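Local coordinates for protein amorpha-4,11-diene synthase (Artemisia annua, PDB 4GAX) that probably converts farnesyl diphosphate, with loss of diphosphate and in a metal-dependent reaction, into a cyclic sesquiterpene such as amorpha-4,11-diene or alpha-bisabolol, at residues L160-Y164 / F183-L188; Y451-L455 / L503-R509. One frame throughout, in Å; residues are numbered along the deposited sequence.

Contact 1: L160-Y164 / F183-L188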
ATOM      1  N   LEU A 160      -1.028  -7.535  25.317  1.00 27.52           N
ATOM      2  CA  LEU A 160      -0.526  -8.638  24.500  1.00 27.30           C
ATOM      3  C   LEU A 160      -0.675  -8.278  23.041  1.00 28.21           C
ATOM      4  O   LEU A 160       0.228  -8.500  22.231  1.00 24.11           O
ATOM      5  CB  LEU A 160      -1.319  -9.917  24.757  1.00 29.42           C
ATOM      6  CG  LEU A 160      -0.752 -10.924  25.741  1.00 36.25           C
ATOM      7  CD1 LEU A 160      -1.652 -12.159  25.802  1.00 37.94           C
ATOM      8  CD2 LEU A 160       0.656 -11.286  25.332  1.00 30.03           C
ATOM      9  N   LEU A 161      -1.842  -7.735  22.710  1.00 23.38           N
ATOM     10  CA  LEU A 161      -2.113  -7.272  21.359  1.00 24.01           C
ATOM     11  C   LEU A 161      -1.184  -6.152  20.926  1.00 18.04           C
ATOM     12  O   LEU A 161      -0.735  -6.140  19.779  1.00 21.26           O
ATOM     13  CB  LEU A 161      -3.567  -6.811  21.233  1.00 30.40           C
ATOM     14  CG  LEU A 161      -4.555  -7.785  20.609  1.00 41.47           C
ATOM     15  CD1 LEU A 161      -5.937  -7.141  20.614  1.00 45.52           C
ATOM     16  CD2 LEU A 161      -4.111  -8.134  19.185  1.00 29.60           C
ATOM     17  N   GLU A 162      -0.910  -5.197  21.817  1.00 23.97           N
ATOM     18  CA  GLU A 162       0.001  -4.106  21.465  1.00 24.36           C
ATOM     19  C   GLU A 162       1.395  -4.645  21.164  1.00 25.67           C
ATOM     20  O   GLU A 162       2.101  -4.136  20.279  1.00 17.37           O
ATOM     21  CB  GLU A 162       0.087  -3.045  22.579  1.00 27.88           C
ATOM     22  CG  GLU A 162      -1.153  -2.176  22.736  1.00 37.06           C
ATOM     23  CD  GLU A 162      -1.000  -1.115  23.835  1.00 51.21           C
ATOM     24  OE1 GLU A 162      -0.042  -1.206  24.641  1.00 59.65           O
ATOM     25  OE2 GLU A 162      -1.835  -0.181  23.884  1.00 49.32           O
ATOM     26  N   LEU A 163       1.802  -5.669  21.906  1.00 21.47           N
ATOM     27  CA  LEU A 163       3.126  -6.255  21.707  1.00 16.60           C
ATOM     28  C   LEU A 163       3.178  -7.001  20.379  1.00 14.90           C
ATOM     29  O   LEU A 163       4.151  -6.886  19.619  1.00 18.07           O
ATOM     30  CB  LEU A 163       3.462  -7.202  22.869  1.00 24.07           C
ATOM     31  CG  LEU A 163       4.732  -8.041  22.705  1.00 21.92           C
ATOM     32  CD1 LEU A 163       5.990  -7.167  22.571  1.00 20.50           C
ATOM     33  CD2 LEU A 163       4.859  -8.987  23.907  1.00 24.95           C
ATOM     34  N   TYR A 164       2.123  -7.757  20.096  1.00 17.45           N
ATOM     35  CA  TYR A 164       2.022  -8.463  18.829  1.00 19.40           C
ATOM     36  C   TYR A 164       2.152  -7.467  17.662  1.00 18.34           C
ATOM     37  O   TYR A 164       2.941  -7.674  16.734  1.00 17.33           O
ATOM     38  CB  TYR A 164       0.708  -9.236  18.757  1.00 17.88           C
ATOM     39  CG  TYR A 164       0.380  -9.749  17.370  1.00 19.49           C
ATOM     40  CD1 TYR A 164       0.910 -10.949  16.900  1.00 19.90           C
ATOM     41  CD2 TYR A 164      -0.467  -9.031  16.526  1.00 18.69           C
ATOM     42  CE1 TYR A 164       0.602 -11.418  15.594  1.00 27.72           C
ATOM     43  CE2 TYR A 164      -0.776  -9.488  15.233  1.00 18.56           C
ATOM     44  CZ  TYR A 164      -0.241 -10.673  14.776  1.00 21.58           C
ATOM     45  OH  TYR A 164      -0.559 -11.106  13.497  1.00 27.52           O
ATOM     46  N   PHE A 183       5.409 -15.831  21.147  1.00 23.63           N
ATOM     47  CA  PHE A 183       4.719 -15.775  22.440  1.00 25.97           C
ATOM     48  C   PHE A 183       3.289 -15.215  22.286  1.00 23.98           C
ATOM     49  O   PHE A 183       2.304 -15.858  22.653  1.00 20.55           O
ATOM     50  CB  PHE A 183       5.564 -14.925  23.410  1.00 19.06           C
ATOM     51  CG  PHE A 183       4.926 -14.690  24.759  1.00 22.80           C
ATOM     52  CD1 PHE A 183       4.985 -15.663  25.750  1.00 29.32           C
ATOM     53  CD2 PHE A 183       4.308 -13.482  25.044  1.00 25.78           C
ATOM     54  CE1 PHE A 183       4.404 -15.444  26.991  1.00 34.34           C
ATOM     55  CE2 PHE A 183       3.724 -13.253  26.288  1.00 29.01           C
ATOM     56  CZ  PHE A 183       3.776 -14.232  27.257  1.00 27.09           C
ATOM     57  N   THR A 184       3.172 -14.031  21.704  1.00 18.15           N
ATOM     58  CA  THR A 184       1.863 -13.403  21.556  1.00 19.43           C
ATOM     59  C   THR A 184       0.930 -14.206  20.663  1.00 26.99           C
ATOM     60  O   THR A 184      -0.253 -14.355  20.982  1.00 25.50           O
ATOM     61  CB  THR A 184       1.978 -11.970  21.028  1.00 20.30           C
ATOM     62  OG1 THR A 184       2.664 -11.990  19.777  1.00 20.59           O
ATOM     63  CG2 THR A 184       2.774 -11.101  22.021  1.00 21.98           C
ATOM     64  N   GLN A 185       1.457 -14.728  19.556  1.00 22.51           N
ATOM     65  CA  GLN A 185       0.651 -15.560  18.643  1.00 23.08           C
ATOM     66  C   GLN A 185       0.024 -16.735  19.358  1.00 30.91           C
ATOM     67  O   GLN A 185      -1.163 -17.031  19.165  1.00 26.19           O
ATOM     68  CB  GLN A 185       1.502 -16.093  17.487  1.00 31.76           C
ATOM     69  CG  GLN A 185       1.409 -15.292  16.200  1.00 48.27           C
ATOM     70  CD  GLN A 185       2.266 -15.887  15.095  1.00 58.48           C
ATOM     71  OE1 GLN A 185       3.018 -16.838  15.326  1.00 65.44           O
ATOM     72  NE2 GLN A 185       2.159 -15.329  13.889  1.00 52.79           N
ATOM     73  N   SER A 186       0.817 -17.418  20.182  1.00 25.13           N
ATOM     74  CA  SER A 186       0.316 -18.616  20.851  1.00 27.90           C
ATOM     75  C   SER A 186      -0.696 -18.245  21.914  1.00 25.99           C
ATOM     76  O   SER A 186      -1.731 -18.889  22.042  1.00 31.53           O
ATOM     77  CB  SER A 186       1.451 -19.448  21.467  1.00 39.02           C
ATOM     78  OG  SER A 186       2.064 -18.772  22.552  1.00 53.74           O
ATOM     79  N   HIS A 187      -0.406 -17.196  22.676  1.00 24.83           N
ATOM     80  CA  HIS A 187      -1.337 -16.799  23.727  1.00 26.21           C
ATOM     81  C   HIS A 187      -2.598 -16.130  23.182  1.00 29.04           C
ATOM     82  O   HIS A 187      -3.697 -16.437  23.638  1.00 33.15           O
ATOM     83  CB  HIS A 187      -0.633 -15.951  24.785  1.00 23.08           C
ATOM     84  CG  HIS A 187       0.252 -16.763  25.677  1.00 36.19           C
ATOM     85  ND1 HIS A 187       1.583 -17.003  25.392  1.00 41.79           N
ATOM     86  CD2 HIS A 187      -0.017 -17.448  26.814  1.00 40.35           C
ATOM     87  CE1 HIS A 187       2.097 -17.775  26.333  1.00 41.33           C
ATOM     88  NE2 HIS A 187       1.152 -18.055  27.210  1.00 41.65           N
ATOM     89  N   LEU A 188      -2.436 -15.243  22.201  1.00 23.16           N
ATOM     90  CA  LEU A 188      -3.586 -14.581  21.583  1.00 18.58           C
ATOM     91  C   LEU A 188      -4.544 -15.563  20.907  1.00 25.52           C
ATOM     92  O   LEU A 188      -5.770 -15.410  21.015  1.00 26.93           O
ATOM     93  CB  LEU A 188      -3.134 -13.469  20.627  1.00 16.36           C
ATOM     94  CG  LEU A 188      -2.558 -12.205  21.294  1.00 22.57           C
ATOM     95  CD1 LEU A 188      -1.906 -11.285  20.267  1.00 20.65           C
ATOM     96  CD2 LEU A 188      -3.634 -11.444  22.082  1.00 23.58           C
TER
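Two helices of the N-terminal domain, 157-167 and 175-194, meet here in an apolar helix-helix packing. Their segments cross obliquely, 139° between their N-to-C directions, with a closest axis approach of 9.4 Å. Tyr-164 and Thr-184 bring the backbones nearest, CA to CA 5.6 Å, a closeness that the small threonine side chain permits. Leu-160 is a knob in the hole formed by Phe-183, Thr-184, His-187 and Leu-188: its CD2 lies 3.8 Å from CE2 of Phe-183 and its CB 3.9 Å from CD2 of Leu-188. Leu-188 also reaches Tyr-164, CD1 to CB 3.6 Å, while CD2 of Leu-163 touches CG2 of Thr-184 at 3.5 Å. OG1 of Thr-184 lies at the edge of the tyrosine ring, but it hydrogen-bonds chiefly to the carbonyl of Ala-180 in its own helix; the Tyr-164 hydroxyl hydrogen-bonds to the carbonyl of Ala-209. Helix 200-211 packs against Tyr-164 and Leu-188. This helical hairpin, closed by a short loop, is consistent with the alpha-barrel N-terminal domain of plant terpene synthases.

Contact 2: Y451-L455 / L503-R509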
ATOM      1  N   TYR A 451      13.669  -4.875  -3.264  1.00 25.34           N
ATOM      2  CA  TYR A 451      12.968  -5.778  -2.360  1.00 28.78           C
ATOM      3  C   TYR A 451      11.483  -5.875  -2.735  1.00 20.55           C
ATOM      4  O   TYR A 451      10.913  -6.969  -2.768  1.00 32.18           O
ATOM      5  CB  TYR A 451      13.126  -5.322  -0.901  1.00 19.41           C
ATOM      6  CG  TYR A 451      14.493  -5.607  -0.290  1.00 25.02           C
ATOM      7  CD1 TYR A 451      15.189  -6.773  -0.592  1.00 25.21           C
ATOM      8  CD2 TYR A 451      15.089  -4.698   0.576  1.00 26.67           C
ATOM      9  CE1 TYR A 451      16.436  -7.037  -0.026  1.00 31.84           C
ATOM     10  CE2 TYR A 451      16.340  -4.945   1.142  1.00 28.61           C
ATOM     11  CZ  TYR A 451      17.000  -6.113   0.845  1.00 36.68           C
ATOM     12  OH  TYR A 451      18.232  -6.356   1.414  1.00 40.02           O
ATOM     13  N   LYS A 452      10.858  -4.722  -2.973  1.00 26.54           N
ATOM     14  CA  LYS A 452       9.477  -4.676  -3.437  1.00 29.42           C
ATOM     15  C   LYS A 452       9.299  -5.558  -4.677  1.00 38.04           C
ATOM     16  O   LYS A 452       8.394  -6.400  -4.732  1.00 34.83           O
ATOM     17  CB  LYS A 452       9.083  -3.234  -3.766  1.00 28.14           C
ATOM     18  CG  LYS A 452       7.653  -3.066  -4.265  1.00 29.94           C
ATOM     19  CD  LYS A 452       7.360  -1.594  -4.585  1.00 32.49           C
ATOM     20  CE  LYS A 452       5.920  -1.387  -5.076  1.00 39.90           C
ATOM     21  NZ  LYS A 452       5.554  -2.309  -6.191  1.00 51.81           N
ATOM     22  N   GLY A 453      10.182  -5.380  -5.658  1.00 33.43           N
ATOM     23  CA  GLY A 453      10.131  -6.168  -6.879  1.00 37.01           C
ATOM     24  C   GLY A 453      10.253  -7.667  -6.638  1.00 38.25           C
ATOM     25  O   GLY A 453       9.507  -8.464  -7.220  1.00 32.64           O
ATOM     26  N   ILE A 454      11.195  -8.062  -5.784  1.00 37.67           N
ATOM     27  CA  ILE A 454      11.405  -9.479  -5.490  1.00 26.36           C
ATOM     28  C   ILE A 454      10.215 -10.061  -4.716  1.00 28.43           C
ATOM     29  O   ILE A 454       9.734 -11.160  -5.020  1.00 30.30           O
ATOM     30  CB  ILE A 454      12.678  -9.705  -4.658  1.00 32.82           C
ATOM     31  CG1 ILE A 454      13.927  -9.291  -5.443  1.00 47.02           C
ATOM     32  CG2 ILE A 454      12.795 -11.172  -4.253  1.00 38.84           C
ATOM     33  CD1 ILE A 454      15.219  -9.468  -4.650  1.00 46.68           C
ATOM     34  N   LEU A 455       9.743  -9.319  -3.717  1.00 28.54           N
ATOM     35  CA  LEU A 455       8.603  -9.749  -2.910  1.00 30.91           C
ATOM     36  C   LEU A 455       7.365  -9.942  -3.789  1.00 27.55           C
ATOM     37  O   LEU A 455       6.622 -10.906  -3.622  1.00 30.31           O
ATOM     38  CB  LEU A 455       8.308  -8.711  -1.829  1.00 26.89           C
ATOM     39  CG  LEU A 455       7.057  -8.925  -0.962  1.00 28.89           C
ATOM     40  CD1 LEU A 455       7.103 -10.249  -0.224  1.00 26.91           C
ATOM     41  CD2 LEU A 455       6.911  -7.786   0.026  1.00 30.75           C
ATOM     42  N   LEU A 503      11.697 -11.033   3.622  1.00 17.38           N
ATOM     43  CA  LEU A 503      11.575  -9.836   2.780  1.00 16.71           C
ATOM     44  C   LEU A 503      10.835  -8.698   3.474  1.00 13.69           C
ATOM     45  O   LEU A 503      11.228  -7.531   3.355  1.00 17.74           O
ATOM     46  CB  LEU A 503      10.899 -10.191   1.450  1.00 22.97           C
ATOM     47  CG  LEU A 503      11.818 -10.962   0.508  1.00 35.20           C
ATOM     48  CD1 LEU A 503      10.998 -11.609  -0.596  1.00 32.18           C
ATOM     49  CD2 LEU A 503      12.892 -10.043  -0.078  1.00 34.14           C
ATOM     50  N   TRP A 504       9.753  -9.001   4.184  1.00 20.08           N
ATOM     51  CA  TRP A 504       9.040  -7.933   4.886  1.00 21.75           C
ATOM     52  C   TRP A 504       9.976  -7.287   5.899  1.00 22.87           C
ATOM     53  O   TRP A 504       9.932  -6.068   6.114  1.00 18.43           O
ATOM     54  CB  TRP A 504       7.783  -8.453   5.610  1.00 20.69           C
ATOM     55  CG  TRP A 504       6.661  -8.941   4.709  1.00 23.30           C
ATOM     56  CD1 TRP A 504       6.184 -10.224   4.614  1.00 18.14           C
ATOM     57  CD2 TRP A 504       5.863  -8.150   3.810  1.00 21.98           C
ATOM     58  NE1 TRP A 504       5.153 -10.278   3.701  1.00 22.38           N
ATOM     59  CE2 TRP A 504       4.935  -9.022   3.195  1.00 21.85           C
ATOM     60  CE3 TRP A 504       5.838  -6.790   3.466  1.00 21.24           C
ATOM     61  CZ2 TRP A 504       3.999  -8.579   2.252  1.00 25.61           C
ATOM     62  CZ3 TRP A 504       4.903  -6.350   2.520  1.00 21.62           C
ATOM     63  CH2 TRP A 504       4.001  -7.242   1.929  1.00 20.44           C
ATOM     64  N   LYS A 505      10.807  -8.102   6.541  1.00 20.44           N
ATOM     65  CA  LYS A 505      11.762  -7.568   7.510  1.00 18.73           C
ATOM     66  C   LYS A 505      12.828  -6.704   6.818  1.00 17.55           C
ATOM     67  O   LYS A 505      13.221  -5.651   7.339  1.00 20.35           O
ATOM     68  CB  LYS A 505      12.398  -8.699   8.340  1.00 20.95           C
ATOM     69  CG  LYS A 505      11.482  -9.200   9.477  1.00 24.11           C
ATOM     70  CD  LYS A 505      12.131 -10.300  10.330  1.00 28.53           C
ATOM     71  CE  LYS A 505      12.373 -11.559   9.521  1.00 28.10           C
ATOM     72  NZ  LYS A 505      12.955 -12.633  10.388  1.00 24.99           N
ATOM     73  N   ASP A 506      13.303  -7.152   5.659  1.00 19.27           N
ATOM     74  CA  ASP A 506      14.264  -6.366   4.883  1.00 21.00           C
ATOM     75  C   ASP A 506      13.654  -5.022   4.504  1.00 20.52           C
ATOM     76  O   ASP A 506      14.307  -3.973   4.561  1.00 22.68           O
ATOM     77  CB  ASP A 506      14.661  -7.116   3.608  1.00 21.42           C
ATOM     78  CG  ASP A 506      15.624  -8.252   3.875  1.00 30.78           C
ATOM     79  OD1 ASP A 506      16.458  -8.125   4.805  1.00 27.17           O
ATOM     80  OD2 ASP A 506      15.550  -9.270   3.150  1.00 37.29           O
ATOM     81  N   ILE A 507      12.388  -5.055   4.111  1.00 19.29           N
ATOM     82  CA  ILE A 507      11.696  -3.829   3.708  1.00 21.06           C
ATOM     83  C   ILE A 507      11.478  -2.874   4.880  1.00 23.95           C
ATOM     84  O   ILE A 507      11.578  -1.646   4.720  1.00 20.39           O
ATOM     85  CB  ILE A 507      10.362  -4.170   3.019  1.00 21.58           C
ATOM     86  CG1 ILE A 507      10.663  -4.748   1.630  1.00 27.46           C
ATOM     87  CG2 ILE A 507       9.478  -2.934   2.889  1.00 20.48           C
ATOM     88  CD1 ILE A 507       9.573  -5.643   1.101  1.00 24.40           C
ATOM     89  N   ASN A 508      11.169  -3.422   6.055  1.00 21.49           N
ATOM     90  CA  ASN A 508      11.081  -2.583   7.253  1.00 19.14           C
ATOM     91  C   ASN A 508      12.372  -1.837   7.502  1.00 17.96           C
ATOM     92  O   ASN A 508      12.355  -0.644   7.815  1.00 19.11           O
ATOM     93  CB  ASN A 508      10.715  -3.401   8.501  1.00 20.61           C
ATOM     94  CG  ASN A 508       9.250  -3.805   8.524  1.00 23.38           C
ATOM     95  OD1 ASN A 508       8.414  -3.228   7.804  1.00 21.48           O
ATOM     96  ND2 ASN A 508       8.922  -4.786   9.377  1.00 20.34           N
ATOM     97  N   ARG A 509      13.498  -2.535   7.376  1.00 19.14           N
ATOM     98  CA  ARG A 509      14.798  -1.888   7.612  1.00 20.40           C
ATOM     99  C   ARG A 509      15.012  -0.739   6.628  1.00 19.61           C
ATOM    100  O   ARG A 509      15.397   0.362   7.027  1.00 22.23           O
ATOM    101  CB  ARG A 509      15.934  -2.904   7.517  1.00 13.92           C
ATOM    102  CG  ARG A 509      17.354  -2.340   7.779  1.00 24.32           C
ATOM    103  CD  ARG A 509      18.413  -3.310   7.224  1.00 32.97           C
ATOM    104  NE  ARG A 509      18.082  -3.658   5.838  1.00 52.74           N
ATOM    105  CZ  ARG A 509      18.044  -4.893   5.340  1.00 51.71           C
ATOM    106  NH1 ARG A 509      18.345  -5.944   6.093  1.00 44.84           N
ATOM    107  NH2 ARG A 509      17.706  -5.071   4.070  1.00 49.58           N
TER
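Segments 451-455 and 503-509 run nearly antiparallel, 163° apart in direction, their axes 10.0 Å apart at closest approach. The CA atoms of Tyr-451 and Ile-507, and of Leu-455 and Leu-503, are nearest, at 6.5 and 6.4 Å, so the two pairs lie one helical turn apart. Tyr-451 is the knob, set among Leu-503, Asp-506, Ile-507 and Arg-509. CB of Asp-506 sits over its ring in a CH-pi contact, 3.7 Å from the centroid, and CG1 of Ile-507 is 3.6 Å from the tyrosine CB. Asp-506 also forms a salt bridge with Arg-509, OD1 to NH1 3.2 Å, and NH2 of Arg-509 lies 3.0 Å from OH of Tyr-451, at the guanidinium edge. At the other end Leu-455 places CD2 over the six-membered ring of Trp-504, 3.5 Å from its centroid, and 3.6 Å from CD1 of Ile-507; Leu-503 fills in beside Leu-455. The contact packs helix 489-513, in the class I terpene synthase fold, on the helix whose C-terminal end probably begins the second metal-binding (NSE/DTE) motif.

Overall arrangement
Contact 1 belongs to the N-terminal domain and contact 2 to the metal-binding domain, and they follow one another along the chain. Their centres are about 23 Å apart and their nearest atoms about 10 Å, so they do not touch. Segment 503-509 nevertheless bridges the two domains directly: Lys-505 forms a salt bridge with Glu-178, on the same helix as 183-188, and Asn-508 hydrogen-bonds to the carbonyls of Ser-168 and Arg-170, between the two helices of contact 1. Contact 2 lies about 13 Å from the chain centre and contact 1 about 25 Å, centre to centre. Helix 447-461 of contact 2 runs into the probable second metal-binding motif, beyond which 466-474 are not modelled, whereas contact 1 lies in the other domain.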